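PDB 6OTV: putative isomerase YbhH from Escherichia coli, which is a PrpF-family protein that probably acts as an isomerase, although its substrate and the reaction it carries out remain unassigned. Local coordinates for residues A[210-224]-A[264-276]. Sequence-based numbering, arbitrary orientation.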
# COMPACT_ATOMS: atom_id res chain seq x y z
N GLY A 210 34.83 15.33 -8.89
CA GLY A 210 33.40 15.17 -8.77
C GLY A 210 32.62 16.44 -9.02
O GLY A 210 31.38 16.40 -9.04
N TYR A 211 33.29 17.57 -9.22
CA TYR A 211 32.63 18.84 -9.45
C TYR A 211 32.71 19.28 -10.91
O TYR A 211 32.29 20.39 -11.24
CB TYR A 211 33.22 19.92 -8.54
CG TYR A 211 33.28 19.48 -7.09
CD1 TYR A 211 32.13 19.44 -6.31
CD2 TYR A 211 34.48 19.09 -6.51
CE1 TYR A 211 32.17 19.03 -4.99
CE2 TYR A 211 34.53 18.68 -5.18
CZ TYR A 211 33.37 18.65 -4.43
OH TYR A 211 33.41 18.25 -3.12
N GLU A 212 33.24 18.42 -11.78
CA GLU A 212 33.35 18.75 -13.20
C GLU A 212 31.97 18.85 -13.84
O GLU A 212 31.00 18.25 -13.38
CB GLU A 212 34.20 17.70 -13.93
CG GLU A 212 35.64 17.58 -13.43
CD GLU A 212 35.80 16.59 -12.29
OE1 GLU A 212 34.77 16.18 -11.69
OE2 GLU A 212 36.95 16.21 -11.98
N LEU A 213 31.90 19.62 -14.92
CA LEU A 213 30.66 19.76 -15.66
C LEU A 213 30.29 18.44 -16.34
O LEU A 213 31.17 17.63 -16.67
CB LEU A 213 30.78 20.86 -16.71
CG LEU A 213 31.06 22.28 -16.20
CD1 LEU A 213 31.39 23.21 -17.36
CD2 LEU A 213 29.87 22.80 -15.42
N PRO A 214 29.00 18.18 -16.54
CA PRO A 214 28.60 16.96 -17.25
C PRO A 214 29.25 16.80 -18.62
O PRO A 214 29.58 15.67 -19.01
CB PRO A 214 27.07 17.11 -17.37
CG PRO A 214 26.70 17.96 -16.20
CD PRO A 214 27.84 18.92 -16.00
N ALA A 215 29.46 17.90 -19.34
CA ALA A 215 30.10 17.80 -20.65
C ALA A 215 31.56 17.38 -20.53
O ALA A 215 32.04 16.56 -21.32
CB ALA A 215 29.99 19.14 -21.39
N GLU A 216 32.27 17.93 -19.54
CA GLU A 216 33.67 17.55 -19.34
C GLU A 216 33.79 16.08 -18.95
O GLU A 216 34.74 15.40 -19.35
CB GLU A 216 34.30 18.44 -18.27
CG GLU A 216 34.21 19.92 -18.55
CD GLU A 216 34.66 20.76 -17.36
OE1 GLU A 216 34.94 20.18 -16.29
OE2 GLU A 216 34.71 22.00 -17.49
N LEU A 217 32.83 15.57 -18.17
CA LEU A 217 32.87 14.16 -17.79
C LEU A 217 32.59 13.26 -18.98
O LEU A 217 33.16 12.17 -19.09
CB LEU A 217 31.88 13.90 -16.66
CG LEU A 217 32.14 14.64 -15.35
CD1 LEU A 217 31.00 14.41 -14.38
CD2 LEU A 217 33.47 14.20 -14.74
N ASP A 218 31.70 13.69 -19.88
CA ASP A 218 31.40 12.89 -21.06
C ASP A 218 32.57 12.86 -22.04
O ASP A 218 32.72 11.90 -22.80
CB ASP A 218 30.14 13.41 -21.75
CG ASP A 218 28.89 13.17 -20.93
OD1 ASP A 218 28.88 12.21 -20.13
OD2 ASP A 218 27.92 13.95 -21.07
N ALA A 219 33.40 13.91 -22.04
CA ALA A 219 34.54 13.94 -22.95
C ALA A 219 35.65 13.00 -22.50
O ALA A 219 36.38 12.44 -23.33
CB ALA A 219 35.08 15.36 -23.08
N ASP A 220 35.81 12.81 -21.18
CA ASP A 220 36.83 11.91 -20.66
C ASP A 220 36.46 10.47 -20.97
O ASP A 220 35.81 9.80 -20.17
CB ASP A 220 37.00 12.12 -19.15
CG ASP A 220 38.28 11.50 -18.61
OD1 ASP A 220 38.67 10.41 -19.08
OD2 ASP A 220 38.90 12.11 -17.72
N LYS A 221 36.89 9.98 -22.14
CA LYS A 221 36.54 8.63 -22.55
C LYS A 221 37.24 7.58 -21.70
O LYS A 221 36.72 6.46 -21.54
CB LYS A 221 36.87 8.42 -24.03
CG LYS A 221 35.66 8.56 -24.95
CD LYS A 221 35.01 9.93 -24.82
CE LYS A 221 33.69 10.00 -25.57
NZ LYS A 221 32.68 9.05 -25.03
N ALA A 222 38.40 7.90 -21.14
CA ALA A 222 39.07 6.98 -20.23
C ALA A 222 38.28 6.82 -18.93
O ALA A 222 38.23 5.73 -18.35
CB ALA A 222 40.49 7.44 -19.95
N LEU A 223 37.66 7.91 -18.45
CA LEU A 223 36.81 7.82 -17.26
C LEU A 223 35.57 6.99 -17.54
O LEU A 223 35.18 6.14 -16.73
CB LEU A 223 36.43 9.22 -16.78
CG LEU A 223 35.31 9.27 -15.73
CD1 LEU A 223 35.75 8.63 -14.42
CD2 LEU A 223 34.84 10.70 -15.51
N LEU A 224 34.91 7.23 -18.68
CA LEU A 224 33.72 6.47 -19.03
C LEU A 224 34.01 4.99 -19.17
O LEU A 224 33.14 4.15 -18.91
CB LEU A 224 33.10 7.03 -20.31
CG LEU A 224 32.73 8.51 -20.30
CD1 LEU A 224 32.07 8.90 -21.61
CD2 LEU A 224 31.83 8.84 -19.12
N ASN A 264 27.63 15.73 -2.89
CA ASN A 264 27.58 16.14 -4.29
C ASN A 264 27.68 14.90 -5.17
O ASN A 264 28.45 13.98 -4.88
CB ASN A 264 28.72 17.11 -4.61
CG ASN A 264 28.88 17.36 -6.10
OD1 ASN A 264 28.11 18.10 -6.71
ND2 ASN A 264 29.88 16.73 -6.70
N VAL A 265 26.88 14.85 -6.23
CA VAL A 265 26.79 13.65 -7.05
C VAL A 265 26.91 14.00 -8.53
O VAL A 265 26.62 15.12 -8.96
CB VAL A 265 25.48 12.87 -6.80
CG1 VAL A 265 25.32 12.52 -5.32
CG2 VAL A 265 24.27 13.64 -7.31
N ARG A 266 27.35 13.01 -9.30
CA ARG A 266 27.31 13.05 -10.76
C ARG A 266 26.60 11.78 -11.21
O ARG A 266 27.13 10.68 -11.04
CB ARG A 266 28.72 13.15 -11.36
CG ARG A 266 29.38 14.50 -11.15
CD ARG A 266 28.57 15.61 -11.80
NE ARG A 266 29.17 16.93 -11.61
CZ ARG A 266 28.87 17.76 -10.62
NH1 ARG A 266 27.98 17.41 -9.70
NH2 ARG A 266 29.47 18.94 -10.53
N TYR A 267 25.41 11.94 -11.78
CA TYR A 267 24.49 10.84 -12.05
C TYR A 267 24.63 10.39 -13.50
O TYR A 267 24.35 11.16 -14.42
CB TYR A 267 23.06 11.27 -11.74
CG TYR A 267 22.01 10.18 -11.76
CD1 TYR A 267 21.94 9.25 -10.72
CD2 TYR A 267 21.08 10.10 -12.78
CE1 TYR A 267 20.97 8.26 -10.72
CE2 TYR A 267 20.11 9.11 -12.79
CZ TYR A 267 20.06 8.19 -11.76
OH TYR A 267 19.09 7.21 -11.76
N PHE A 268 25.05 9.14 -13.70
CA PHE A 268 25.24 8.60 -15.04
C PHE A 268 24.06 7.73 -15.44
O PHE A 268 23.54 6.95 -14.63
CB PHE A 268 26.55 7.83 -15.13
CG PHE A 268 27.77 8.71 -15.18
CD1 PHE A 268 28.30 9.12 -16.39
CD2 PHE A 268 28.36 9.17 -14.01
CE1 PHE A 268 29.41 9.94 -16.44
CE2 PHE A 268 29.47 9.99 -14.06
CZ PHE A 268 30.00 10.38 -15.27
N MET A 269 23.63 7.84 -16.71
CA MET A 269 22.33 7.34 -17.12
C MET A 269 22.33 6.19 -18.13
O MET A 269 21.44 6.16 -19.00
CB MET A 269 21.51 8.48 -17.72
CG MET A 269 21.51 9.77 -16.90
SD MET A 269 20.78 11.14 -17.82
CE MET A 269 21.96 11.34 -19.15
N PRO A 270 23.25 5.21 -18.08
CA PRO A 270 24.46 4.96 -17.29
C PRO A 270 25.73 5.43 -17.99
O PRO A 270 26.81 5.39 -17.40
CB PRO A 270 24.46 3.44 -17.12
CG PRO A 270 23.25 2.93 -17.89
CD PRO A 270 22.88 4.01 -18.83
N HIS A 271 25.60 5.85 -19.24
CA HIS A 271 26.75 6.22 -20.05
C HIS A 271 27.04 7.72 -19.98
O HIS A 271 28.20 8.12 -19.78
CB HIS A 271 26.53 5.80 -21.51
CG HIS A 271 26.05 4.39 -21.67
ND1 HIS A 271 26.78 3.30 -21.23
CD2 HIS A 271 24.92 3.89 -22.22
CE1 HIS A 271 26.12 2.19 -21.51
NE2 HIS A 271 24.99 2.52 -22.11
N SER A 272 26.03 8.56 -20.13
CA SER A 272 26.19 10.00 -20.11
C SER A 272 25.88 10.56 -18.72
O SER A 272 25.19 9.93 -17.91
CB SER A 272 25.28 10.67 -21.14
OG SER A 272 25.66 10.33 -22.46
N CYS A 273 26.41 11.75 -18.45
CA CYS A 273 26.23 12.40 -17.16
C CYS A 273 24.95 13.23 -17.18
O CYS A 273 24.78 14.10 -18.04
CB CYS A 273 27.44 13.28 -16.82
SG CYS A 273 27.37 14.04 -15.17
N HIS A 274 24.06 12.95 -16.23
CA HIS A 274 22.83 13.71 -16.08
C HIS A 274 23.15 15.18 -15.79
O HIS A 274 24.04 15.48 -14.98
CB HIS A 274 21.98 13.11 -14.95
CG HIS A 274 20.52 13.44 -15.02
ND1 HIS A 274 20.04 14.73 -15.07
CD2 HIS A 274 19.43 12.63 -15.00
CE1 HIS A 274 18.72 14.70 -15.10
NE2 HIS A 274 18.32 13.44 -15.06
N ARG A 275 22.45 16.08 -16.47
CA ARG A 275 22.62 17.51 -16.22
C ARG A 275 22.12 17.92 -14.84
O ARG A 275 22.55 18.96 -14.32
CB ARG A 275 21.90 18.32 -17.30
CG ARG A 275 22.32 17.97 -18.72
CD ARG A 275 23.40 18.90 -19.24
NE ARG A 275 22.83 20.08 -19.90
CZ ARG A 275 22.62 21.25 -19.30
NH1 ARG A 275 22.93 21.41 -18.02
NH2 ARG A 275 22.11 22.26 -19.99
N ALA A 276 21.22 17.14 -14.25
CA ALA A 276 20.75 17.38 -12.89
C ALA A 276 20.83 16.09 -12.09
O ALA A 276 21.93 15.56 -11.89
CB ALA A 276 19.32 17.93 -12.90
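R266 reaches from the end of strand 263-267 into the loop 210-213. Its NE gives a nearly straight bond to E212 O (2.9 Å, 165°), which lies in the guanidinium plane, while NH2 adds a weak second bond to the same oxygen. G210 O sits instead over the centre of one guanidinium face, 3.3 Å from R266 CZ, and is not hydrogen-bonded to NE. The R266 side chain bends at chi2, which lets NH1 turn back to V265 O and N264 OD1 and ties the guanidinium to its own strand as well; arginine, with several N-H groups, suits a place with these three oxygens in range. N264 donates from ND2 to G210 O at 2.8 Å, approaching from above the carbonyl plane, and its amide lies 28° from the plane of the Y211 ring, whose OH bonds to P256 O. G210 has a positive phi, where a CB would jam against the preceding carbonyl O.

Both segments belong to the second half of a chain of the diaminopimelate epimerase clan, where helices 214-219 and 221-237 pack beside the strand 263-267 and the loop that follows it.

A further polar link joins helix 214-219 to that loop: D218 OD1 accepts from C273 N (3.0 Å) with its syn lone pair, a short acid matching a backbone N-H.

Apolar contacts lie beside these bonds. C273 turns SG anti to its backbone N (chi1 -176°), bringing the compact sulfur against both P214 CB (3.8 Å) and L217 CD1 (3.7 Å). The same L217 methyl rests on R266 CG, and L224 CD2 meets F268 CE1 at 3.8 Å, the two side chains crossing at about a right angle.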